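Local coordinates for protein transcriptional regulator of the TetR/AcrR family (Thermobifida fusca YX, PDB 3DCF) that probably binds transcription regulatory DNA through a helix-turn-helix motif and acts as a repressor, as TetR/AcrR-family proteins generally do, at residues A[82-87]-A[142-147]; A[106-111]-A[153-158]; A[115-120]-A[201-206]. One frame throughout, in Å; residues are numbered along the deposited sequence.

Contact 1 of 3, residues A[82-87]-A[142-147]; sequences IVNSIV and REMRKR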
loop_
_atom_site.group_PDB
_atom_site.type_symbol
_atom_site.label_atom_id
_atom_site.label_comp_id
_atom_site.label_asym_id
_atom_site.label_seq_id
_atom_site.Cartn_x
_atom_site.Cartn_y
_atom_site.Cartn_z
ATOM N N ILE A 82 7.500 14.156 -16.525
ATOM C CA ILE A 82 8.399 12.990 -16.313
ATOM C C ILE A 82 7.617 11.761 -15.823
ATOM O O ILE A 82 7.823 10.650 -16.335
ATOM C CB ILE A 82 9.552 13.279 -15.295
ATOM C CG1 ILE A 82 10.517 14.334 -15.837
ATOM C CG2 ILE A 82 10.375 12.006 -14.986
ATOM C CD1 ILE A 82 11.448 14.885 -14.764
ATOM N N VAL A 83 6.727 11.978 -14.850
ATOM C CA VAL A 83 5.882 10.905 -14.298
ATOM C C VAL A 83 4.845 10.399 -15.316
ATOM O O VAL A 83 4.644 9.183 -15.418
ATOM C CB VAL A 83 5.169 11.330 -12.994
ATOM C CG1 VAL A 83 4.255 10.203 -12.472
ATOM C CG2 VAL A 83 6.204 11.724 -11.936
ATOM N N ASN A 84 4.199 11.313 -16.055
ATOM C CA ASN A 84 3.194 10.914 -17.069
ATOM C C ASN A 84 3.839 10.099 -18.200
ATOM O O ASN A 84 3.210 9.178 -18.718
ATOM C CB ASN A 84 2.398 12.118 -17.621
ATOM C CG ASN A 84 1.084 11.711 -18.345
ATOM O OD1 ASN A 84 0.553 10.610 -18.158
ATOM N ND2 ASN A 84 0.551 12.628 -19.157
ATOM N N SER A 85 5.091 10.426 -18.540
ATOM C CA SER A 85 5.883 9.688 -19.533
ATOM C C SER A 85 6.184 8.256 -19.065
ATOM O O SER A 85 5.948 7.311 -19.814
ATOM C CB SER A 85 7.195 10.434 -19.837
ATOM O OG SER A 85 8.037 9.709 -20.721
ATOM N N ILE A 86 6.702 8.123 -17.835
ATOM C CA ILE A 86 7.004 6.804 -17.196
ATOM C C ILE A 86 5.731 5.935 -17.058
ATOM O O ILE A 86 5.799 4.720 -17.278
ATOM C CB ILE A 86 7.725 6.937 -15.798
ATOM C CG1 ILE A 86 9.104 7.602 -15.937
ATOM C CG2 ILE A 86 7.951 5.566 -15.144
ATOM C CD1 ILE A 86 9.722 8.012 -14.600
ATOM N N VAL A 87 4.600 6.557 -16.701
ATOM C CA VAL A 87 3.293 5.875 -16.652
ATOM C C VAL A 87 2.853 5.470 -18.061
ATOM O O VAL A 87 2.343 4.366 -18.231
ATOM C CB VAL A 87 2.157 6.743 -15.985
ATOM C CG1 VAL A 87 0.767 6.084 -16.126
ATOM C CG2 VAL A 87 2.475 6.997 -14.515
ATOM N N ARG A 142 -7.079 13.552 -12.202
ATOM C CA ARG A 142 -8.052 12.801 -13.024
ATOM C C ARG A 142 -7.372 11.902 -14.051
ATOM O O ARG A 142 -7.805 10.762 -14.265
ATOM C CB ARG A 142 -9.065 13.731 -13.728
ATOM C CG ARG A 142 -10.071 14.401 -12.773
ATOM C CD ARG A 142 -11.191 15.179 -13.473
ATOM N NE ARG A 142 -12.183 14.276 -14.043
ATOM C CZ ARG A 142 -12.302 13.906 -15.323
ATOM N NH1 ARG A 142 -11.520 14.383 -16.299
ATOM N NH2 ARG A 142 -13.275 13.047 -15.646
ATOM N N GLU A 143 -6.305 12.419 -14.658
ATOM C CA GLU A 143 -5.503 11.668 -15.628
ATOM C C GLU A 143 -4.838 10.457 -14.961
ATOM O O GLU A 143 -4.855 9.375 -15.538
ATOM C CB GLU A 143 -4.453 12.574 -16.291
ATOM C CG GLU A 143 -3.665 11.968 -17.466
ATOM C CD GLU A 143 -4.523 11.563 -18.649
ATOM O OE1 GLU A 143 -5.607 12.152 -18.844
ATOM O OE2 GLU A 143 -4.095 10.666 -19.407
HETATM N N MSE A 144 -4.286 10.643 -13.754
HETATM C CA MSE A 144 -3.681 9.543 -12.980
HETATM C C MSE A 144 -4.709 8.467 -12.632
HETATM O O MSE A 144 -4.399 7.276 -12.746
HETATM C CB MSE A 144 -2.999 10.027 -11.692
HETATM C CG MSE A 144 -1.836 10.990 -11.862
HETATM SE SE MSE A 144 -0.390 10.386 -13.029
HETATM C CE MSE A 144 -1.178 10.765 -14.862
ATOM N N ARG A 145 -5.916 8.880 -12.225
ATOM C CA ARG A 145 -7.012 7.926 -11.936
ATOM C C ARG A 145 -7.396 7.107 -13.175
ATOM O O ARG A 145 -7.635 5.902 -13.054
ATOM C CB ARG A 145 -8.253 8.620 -11.337
ATOM C CG ARG A 145 -8.050 9.367 -9.992
ATOM C CD ARG A 145 -7.503 8.509 -8.817
ATOM N NE ARG A 145 -6.087 8.157 -8.972
ATOM C CZ ARG A 145 -5.032 8.903 -8.618
ATOM N NH1 ARG A 145 -5.170 10.099 -8.037
ATOM N NH2 ARG A 145 -3.797 8.438 -8.848
ATOM N N LYS A 146 -7.422 7.749 -14.348
ATOM C CA LYS A 146 -7.724 7.072 -15.611
ATOM C C LYS A 146 -6.681 6.000 -15.958
ATOM O O LYS A 146 -7.063 4.927 -16.421
ATOM C CB LYS A 146 -7.863 8.090 -16.753
ATOM C CG LYS A 146 -8.132 7.522 -18.177
ATOM C CD LYS A 146 -8.593 8.621 -19.171
ATOM C CE LYS A 146 -7.561 9.774 -19.340
ATOM N NZ LYS A 146 -8.027 10.923 -20.186
ATOM N N ARG A 147 -5.392 6.275 -15.717
ATOM C CA ARG A 147 -4.319 5.295 -16.012
ATOM C C ARG A 147 -4.369 4.109 -15.037
ATOM O O ARG A 147 -4.158 2.978 -15.469
ATOM C CB ARG A 147 -2.904 5.903 -16.060
ATOM C CG ARG A 147 -2.724 7.217 -16.867
ATOM C CD ARG A 147 -3.561 7.357 -18.169
ATOM N NE ARG A 147 -3.161 6.410 -19.203
ATOM C CZ ARG A 147 -2.128 6.560 -20.042
ATOM N NH1 ARG A 147 -1.325 7.632 -20.001
ATOM N NH2 ARG A 147 -1.880 5.609 -20.940
#
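CG of Asn84 stands anti to its backbone N (chi1 -163°), and from there the amide oxygen reaches Met144 and Arg147. Met144, present in the crystal as selenomethionine, answers with a chain bent at both chi2 and chi3; its third torsion, 79°, places CE beside that oxygen, at 3.7 Å from Asn84 OD1. The carbonyl oxygen thus rests on a methyl group. Arg147 reaches the same atom from another quarter: OD1 of Asn84 lies at the edge of the guanidinium, near its plane, yet 4.0 Å from Arg147 NH1, a neighbourly polar approach and not a hydrogen bond. The amide and guanidinium planes stand perpendicular. One turn farther along, Val87 makes the apolar half of the contact. Its CG1 sits 3.7 Å from Arg147 CB and equally close to CG, so a branched methyl packs on the aliphatic root of the arginine while the chain bends and its charged end turns off to one side. That charged end has long, weak ion pairs with Asp88 and Glu150. Glu143 contributes little across the groove; a salt bridge ties it to Lys146 of its own helix.

The helix axes approach to 11.6 Å and run nearly parallel, at 14°, a wide spacing bridged by side chains and by no hydrogen bond. Phe129 of helix 123-130 packs on Val87 and Met144, closing one flank of the pair. Ile82, meanwhile, touches Ile37, Thr41 and Phe44 of helix 31-46, linking helix 75-98 to the helix that precedes the predicted DNA-binding motif. Such a pairing, in which a long helix connects the helix-turn-helix head with the all-helical regulatory core, is characteristic of the TetR fold.

Contact 2 of 3, residues A[106-111]-A[153-158]; sequences ERIHAL and EIMQRL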
loop_
_atom_site.group_PDB
_atom_site.type_symbol
_atom_site.label_atom_id
_atom_site.label_comp_id
_atom_site.label_asym_id
_atom_site.label_seq_id
_atom_site.Cartn_x
_atom_site.Cartn_y
_atom_site.Cartn_z
ATOM N N GLU A 106 -0.852 -17.472 -17.876
ATOM C CA GLU A 106 0.553 -17.205 -18.275
ATOM C C GLU A 106 0.790 -15.697 -18.434
ATOM O O GLU A 106 1.825 -15.182 -17.984
ATOM C CB GLU A 106 0.919 -17.957 -19.567
ATOM C CG GLU A 106 1.058 -19.471 -19.346
ATOM C CD GLU A 106 1.105 -20.323 -20.619
ATOM O OE1 GLU A 106 0.716 -19.863 -21.726
ATOM O OE2 GLU A 106 1.505 -21.500 -20.484
ATOM N N ARG A 107 -0.169 -15.022 -19.085
ATOM C CA ARG A 107 -0.176 -13.556 -19.249
ATOM C C ARG A 107 -0.288 -12.835 -17.893
ATOM O O ARG A 107 0.429 -11.860 -17.669
ATOM C CB ARG A 107 -1.267 -13.109 -20.246
ATOM C CG ARG A 107 -0.871 -13.360 -21.724
ATOM C CD ARG A 107 -2.013 -13.882 -22.612
ATOM N NE ARG A 107 -3.095 -12.947 -22.913
ATOM C CZ ARG A 107 -4.333 -13.299 -23.312
ATOM N NH1 ARG A 107 -4.722 -14.576 -23.430
ATOM N NH2 ARG A 107 -5.231 -12.352 -23.572
ATOM N N ILE A 108 -1.160 -13.328 -17.001
ATOM C CA ILE A 108 -1.283 -12.799 -15.627
ATOM C C ILE A 108 0.095 -12.824 -14.955
ATOM O O ILE A 108 0.540 -11.800 -14.420
ATOM C CB ILE A 108 -2.324 -13.597 -14.774
ATOM C CG1 ILE A 108 -3.760 -13.158 -15.099
ATOM C CG2 ILE A 108 -2.085 -13.416 -13.271
ATOM C CD1 ILE A 108 -4.177 -11.844 -14.492
ATOM N N HIS A 109 0.772 -13.973 -15.023
ATOM C CA HIS A 109 2.104 -14.123 -14.433
ATOM C C HIS A 109 3.118 -13.137 -15.026
ATOM O O HIS A 109 3.832 -12.451 -14.266
ATOM C CB HIS A 109 2.606 -15.562 -14.556
ATOM C CG HIS A 109 4.018 -15.746 -14.092
ATOM N ND1 HIS A 109 4.356 -15.883 -12.760
ATOM C CD2 HIS A 109 5.183 -15.800 -14.787
ATOM C CE1 HIS A 109 5.669 -16.014 -12.654
ATOM N NE2 HIS A 109 6.194 -15.971 -13.868
ATOM N N ALA A 110 3.173 -13.075 -16.360
ATOM C CA ALA A 110 4.080 -12.152 -17.072
ATOM C C ALA A 110 3.820 -10.690 -16.692
ATOM O O ALA A 110 4.769 -9.929 -16.535
ATOM C CB ALA A 110 3.947 -12.328 -18.586
ATOM N N LEU A 111 2.547 -10.311 -16.554
ATOM C CA LEU A 111 2.152 -8.942 -16.142
ATOM C C LEU A 111 2.653 -8.570 -14.735
ATOM O O LEU A 111 3.103 -7.439 -14.532
ATOM C CB LEU A 111 0.620 -8.748 -16.212
ATOM C CG LEU A 111 -0.061 -8.703 -17.590
ATOM C CD1 LEU A 111 -1.592 -8.822 -17.435
ATOM C CD2 LEU A 111 0.336 -7.444 -18.352
ATOM N N GLU A 153 -8.448 -2.819 -15.282
ATOM C CA GLU A 153 -9.402 -3.388 -16.249
ATOM C C GLU A 153 -8.801 -4.435 -17.195
ATOM O O GLU A 153 -9.471 -5.430 -17.482
ATOM C CB GLU A 153 -10.174 -2.276 -16.984
ATOM C CG GLU A 153 -11.182 -1.576 -16.027
ATOM C CD GLU A 153 -11.733 -0.232 -16.523
ATOM O OE1 GLU A 153 -11.574 0.106 -17.718
ATOM O OE2 GLU A 153 -12.325 0.505 -15.697
ATOM N N ILE A 154 -7.547 -4.225 -17.634
ATOM C CA ILE A 154 -6.804 -5.200 -18.471
ATOM C C ILE A 154 -6.653 -6.529 -17.713
ATOM O O ILE A 154 -6.929 -7.598 -18.261
ATOM C CB ILE A 154 -5.379 -4.695 -18.892
ATOM C CG1 ILE A 154 -5.453 -3.497 -19.849
ATOM C CG2 ILE A 154 -4.601 -5.792 -19.606
ATOM C CD1 ILE A 154 -4.136 -2.753 -19.996
HETATM N N MSE A 155 -6.229 -6.438 -16.453
HETATM C CA MSE A 155 -6.079 -7.613 -15.609
HETATM C C MSE A 155 -7.420 -8.221 -15.154
HETATM O O MSE A 155 -7.496 -9.442 -15.004
HETATM C CB MSE A 155 -5.162 -7.310 -14.430
HETATM C CG MSE A 155 -4.951 -8.501 -13.527
HETATM SE SE MSE A 155 -3.299 -8.467 -12.559
HETATM C CE MSE A 155 -2.053 -8.567 -14.094
ATOM N N GLN A 156 -8.447 -7.389 -14.920
ATOM C CA GLN A 156 -9.793 -7.883 -14.518
ATOM C C GLN A 156 -10.378 -8.839 -15.547
ATOM O O GLN A 156 -10.795 -9.949 -15.187
ATOM C CB GLN A 156 -10.813 -6.757 -14.281
ATOM C CG GLN A 156 -10.791 -6.169 -12.887
ATOM C CD GLN A 156 -11.828 -5.061 -12.686
ATOM O OE1 GLN A 156 -12.626 -4.746 -13.580
ATOM N NE2 GLN A 156 -11.814 -4.462 -11.500
ATOM N N ARG A 157 -10.412 -8.388 -16.805
ATOM C CA ARG A 157 -10.929 -9.199 -17.929
ATOM C C ARG A 157 -10.139 -10.502 -18.102
ATOM O O ARG A 157 -10.729 -11.567 -18.316
ATOM C CB ARG A 157 -10.912 -8.407 -19.245
ATOM C CG ARG A 157 -11.857 -7.200 -19.260
ATOM C CD ARG A 157 -11.936 -6.541 -20.652
ATOM N NE ARG A 157 -10.666 -5.939 -21.090
ATOM C CZ ARG A 157 -10.262 -4.680 -20.866
ATOM N NH1 ARG A 157 -11.006 -3.798 -20.183
ATOM N NH2 ARG A 157 -9.072 -4.293 -21.335
ATOM N N LEU A 158 -8.820 -10.395 -17.938
ATOM C CA LEU A 158 -7.880 -11.513 -18.081
ATOM C C LEU A 158 -8.038 -12.555 -16.940
ATOM O O LEU A 158 -7.852 -13.757 -17.178
ATOM C CB LEU A 158 -6.431 -10.972 -18.169
ATOM C CG LEU A 158 -5.431 -11.621 -19.101
ATOM C CD1 LEU A 158 -5.945 -11.508 -20.540
ATOM C CD2 LEU A 158 -4.067 -10.921 -18.967
#
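An antiparallel helix pair in the all-helical C-terminal core of the TetR fold brings Ile108 and Leu111 of helix 104-121 against Met155 and Leu158 of helix 138-164. The short axes pass 10.5 Å apart at 152°. Ile108 and Met155 cross at about a right angle, the tip methyl CD1 of Ile108 lying 3.6 Å from CG of Met155, which is selenomethionine here. A bend at chi3 (-64°) then turns the Met155 methyl over to Leu111: CE lies 3.4 Å from Leu111 CD1 and just as near its CB, the two side chains sliding past each other in opposite directions.

Leu158 splits its two methyls between different neighbours. CD2 meets Leu111 CD1 at 3.6 Å and also lies near CB of Arg107, whereas CD1 is set over one face of the Arg107 guanidinium, 3.2 Å from NH2. That flat group is held by hydrogen bonds from NH2 to Ala98 O and from NH1 to Gly102 O, which fix it at the end of helix 75-98 and the connection that follows. An alanine in place of Leu158 would probably leave that guanidinium face without its methyl cover and open a gap beside Leu111 CD1.

Met155 also packs on Thr177 and Leu181 of helix 173-185, while Ile108 is also met by Tyr214 of the second subunit. Antiparallel helices packed through aliphatic side chains, here with Ile108 also reaching the second subunit, fit the all-helical C-terminal domain of the TetR fold.

Contact 3 of 3, residues A[115-120]-A[201-206]; sequences HTRTIL and EVVEQI
Val203 of helix 199-212 is the residue on which Leu120, Thr116 and Arg117 of helix 104-121 converge, in an antiparallel helix packing of the TetR-type C-terminal domain. A single methyl does most of the work. CG2 of Val203 lies 3.5 Å from Leu120 CD1, 4.0 Å from Thr116 CG2 and 4.1 Å from Arg117 CG, touching two successive turns of the facing helix. Leu120 and Thr116 each slide past Val203 in the opposite direction; the arginine crosses it at a slant and contributes its aliphatic stem. The same Leu120 CD1 also lies 4.3 Å from CB of Val202, the preceding residue, and Thr116 CG2 has a looser approach to CD1 of Ile206. No hydrogen bond spans the helices, whose short axes are separated by 9.7 Å at an angle of 147°; the alpha carbons of Thr116 and Val203 are the nearest such pair.

Around this apolar line stands a second shell. Thr187 of helix 187-190 touches both Leu120 and Ile206, and Tyr191 lies against Leu120 and Val202, so helix 187-190 and the residue after it pack on both helices. Trp190 adds to the cover of Val202, and Ala184 of helix 173-185 backs Thr116. Outward again, Ile206 packs on Thr179 of the second subunit and Gln205 OE1 accepts a hydrogen bond from the backbone N of Asp172 there, consistent with the part that the last helices of TetR-family proteins play in dimerisation. The guanidinium of Arg117 turns from the contact to a salt bridge with Glu114.

Thr116 itself is oriented from within its helix: OG1 lies beside its own backbone N (chi1 -44°) and hydrogen-bonds to Leu112 O, which presents CG2 to the valine.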
loop_
_atom_site.group_PDB
_atom_site.type_symbol
_atom_site.label_atom_id
_atom_site.label_comp_id
_atom_site.label_asym_id
_atom_site.label_seq_id
_atom_site.Cartn_x
_atom_site.Cartn_y
_atom_site.Cartn_z
ATOM N N HIS A 115 5.227 -5.697 -13.813
ATOM C CA HIS A 115 4.718 -4.648 -12.912
ATOM C C HIS A 115 5.634 -4.416 -11.703
ATOM O O HIS A 115 5.979 -3.270 -11.405
ATOM C CB HIS A 115 3.275 -4.954 -12.471
ATOM C CG HIS A 115 2.642 -3.862 -11.667
ATOM N ND1 HIS A 115 2.286 -2.645 -12.212
ATOM C CD2 HIS A 115 2.282 -3.810 -10.364
ATOM C CE1 HIS A 115 1.751 -1.883 -11.274
ATOM N NE2 HIS A 115 1.737 -2.566 -10.143
ATOM N N THR A 116 6.057 -5.506 -11.065
ATOM C CA THR A 116 6.969 -5.459 -9.907
ATOM C C THR A 116 8.354 -4.930 -10.289
ATOM O O THR A 116 8.920 -4.127 -9.546
ATOM C CB THR A 116 7.107 -6.838 -9.238
ATOM O OG1 THR A 116 5.813 -7.439 -9.118
ATOM C CG2 THR A 116 7.738 -6.705 -7.849
ATOM N N ARG A 117 8.892 -5.393 -11.430
ATOM C CA ARG A 117 10.167 -4.875 -11.996
ATOM C C ARG A 117 10.095 -3.359 -12.179
ATOM O O ARG A 117 11.031 -2.649 -11.817
ATOM C CB ARG A 117 10.525 -5.510 -13.363
ATOM C CG ARG A 117 11.278 -6.846 -13.335
ATOM C CD ARG A 117 11.820 -7.213 -14.751
ATOM N NE ARG A 117 10.758 -7.515 -15.731
ATOM C CZ ARG A 117 10.907 -7.649 -17.065
ATOM N NH1 ARG A 117 12.092 -7.480 -17.672
ATOM N NH2 ARG A 117 9.838 -7.935 -17.818
ATOM N N THR A 118 8.982 -2.884 -12.744
ATOM C CA THR A 118 8.761 -1.452 -12.963
ATOM C C THR A 118 8.684 -0.682 -11.645
ATOM O O THR A 118 9.179 0.448 -11.590
ATOM C CB THR A 118 7.491 -1.180 -13.804
ATOM O OG1 THR A 118 7.536 -1.988 -14.983
ATOM C CG2 THR A 118 7.372 0.304 -14.201
ATOM N N ILE A 119 8.075 -1.282 -10.605
ATOM C CA ILE A 119 7.985 -0.646 -9.267
ATOM C C ILE A 119 9.390 -0.449 -8.655
ATOM O O ILE A 119 9.748 0.681 -8.276
ATOM C CB ILE A 119 7.084 -1.433 -8.237
ATOM C CG1 ILE A 119 5.616 -1.566 -8.686
ATOM C CG2 ILE A 119 7.097 -0.758 -6.871
ATOM C CD1 ILE A 119 4.895 -0.279 -8.963
ATOM N N LEU A 120 10.166 -1.541 -8.592
ATOM C CA LEU A 120 11.534 -1.536 -8.007
ATOM C C LEU A 120 12.532 -0.604 -8.727
ATOM O O LEU A 120 13.481 -0.115 -8.101
ATOM C CB LEU A 120 12.101 -2.964 -7.915
ATOM C CG LEU A 120 11.317 -3.974 -7.062
ATOM C CD1 LEU A 120 12.000 -5.325 -7.124
ATOM C CD2 LEU A 120 11.134 -3.526 -5.602
ATOM N N GLU A 201 15.783 -11.066 -7.239
ATOM C CA GLU A 201 15.388 -12.071 -6.229
ATOM C C GLU A 201 14.018 -11.750 -5.618
ATOM O O GLU A 201 13.202 -12.658 -5.405
ATOM C CB GLU A 201 16.422 -12.159 -5.092
ATOM C CG GLU A 201 17.826 -12.578 -5.520
ATOM C CD GLU A 201 18.840 -12.367 -4.415
ATOM O OE1 GLU A 201 18.876 -13.184 -3.464
ATOM O OE2 GLU A 201 19.605 -11.379 -4.508
ATOM N N VAL A 202 13.786 -10.461 -5.336
ATOM C CA VAL A 202 12.516 -9.989 -4.762
ATOM C C VAL A 202 11.350 -10.168 -5.763
ATOM O O VAL A 202 10.265 -10.572 -5.353
ATOM C CB VAL A 202 12.606 -8.517 -4.265
ATOM C CG1 VAL A 202 11.245 -8.025 -3.739
ATOM C CG2 VAL A 202 13.681 -8.379 -3.184
ATOM N N VAL A 203 11.580 -9.878 -7.050
ATOM C CA VAL A 203 10.559 -10.069 -8.098
ATOM C C VAL A 203 10.196 -11.558 -8.271
ATOM O O VAL A 203 9.011 -11.914 -8.334
ATOM C CB VAL A 203 11.007 -9.470 -9.464
ATOM C CG1 VAL A 203 10.011 -9.836 -10.594
ATOM C CG2 VAL A 203 11.191 -7.932 -9.349
ATOM N N GLU A 204 11.220 -12.410 -8.322
ATOM C CA GLU A 204 11.054 -13.863 -8.493
ATOM C C GLU A 204 10.270 -14.490 -7.333
ATOM O O GLU A 204 9.338 -15.264 -7.573
ATOM C CB GLU A 204 12.432 -14.542 -8.632
ATOM C CG GLU A 204 12.430 -15.984 -9.160
ATOM C CD GLU A 204 11.980 -17.038 -8.161
ATOM O OE1 GLU A 204 12.414 -16.978 -6.983
ATOM O OE2 GLU A 204 11.203 -17.938 -8.571
ATOM N N GLN A 205 10.666 -14.163 -6.097
ATOM C CA GLN A 205 10.021 -14.706 -4.884
ATOM C C GLN A 205 8.565 -14.228 -4.680
ATOM O O GLN A 205 7.690 -15.043 -4.355
ATOM C CB GLN A 205 10.876 -14.435 -3.641
ATOM C CG GLN A 205 12.163 -15.245 -3.618
ATOM C CD GLN A 205 13.025 -15.024 -2.374
ATOM O OE1 GLN A 205 12.565 -14.555 -1.329
ATOM N NE2 GLN A 205 14.293 -15.389 -2.486
ATOM N N ILE A 206 8.321 -12.925 -4.894
ATOM C CA ILE A 206 6.969 -12.336 -4.822
ATOM C C ILE A 206 6.044 -13.015 -5.841
ATOM O O ILE A 206 4.963 -13.463 -5.473
ATOM C CB ILE A 206 6.970 -10.793 -5.040
ATOM C CG1 ILE A 206 7.536 -10.083 -3.810
ATOM C CG2 ILE A 206 5.548 -10.252 -5.303
ATOM C CD1 ILE A 206 7.758 -8.580 -4.003
#

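The three contacts show how packing chemistry follows depth in one helical fold. Contact 1 lies near the surface, with widely spaced, nearly parallel helices and a mixture of amide, guanidinium and methyl groups; contacts 2 and 3 are buried, antiparallel and chiefly aliphatic. Contact 2 shares helix 138-164 with contact 1 and helix 104-121 with contact 3, so it stands between them in connectivity. Only contacts 2 and 3 reach the second subunit, whereas contact 1 adjoins the N-terminal helix 31-46. Arginines appear in all three: in contacts 2 and 3 the charged ends have their hydrogen bonds or salt bridge outside the paired segments, while in contact 1 the outside ion pairs are long and weak.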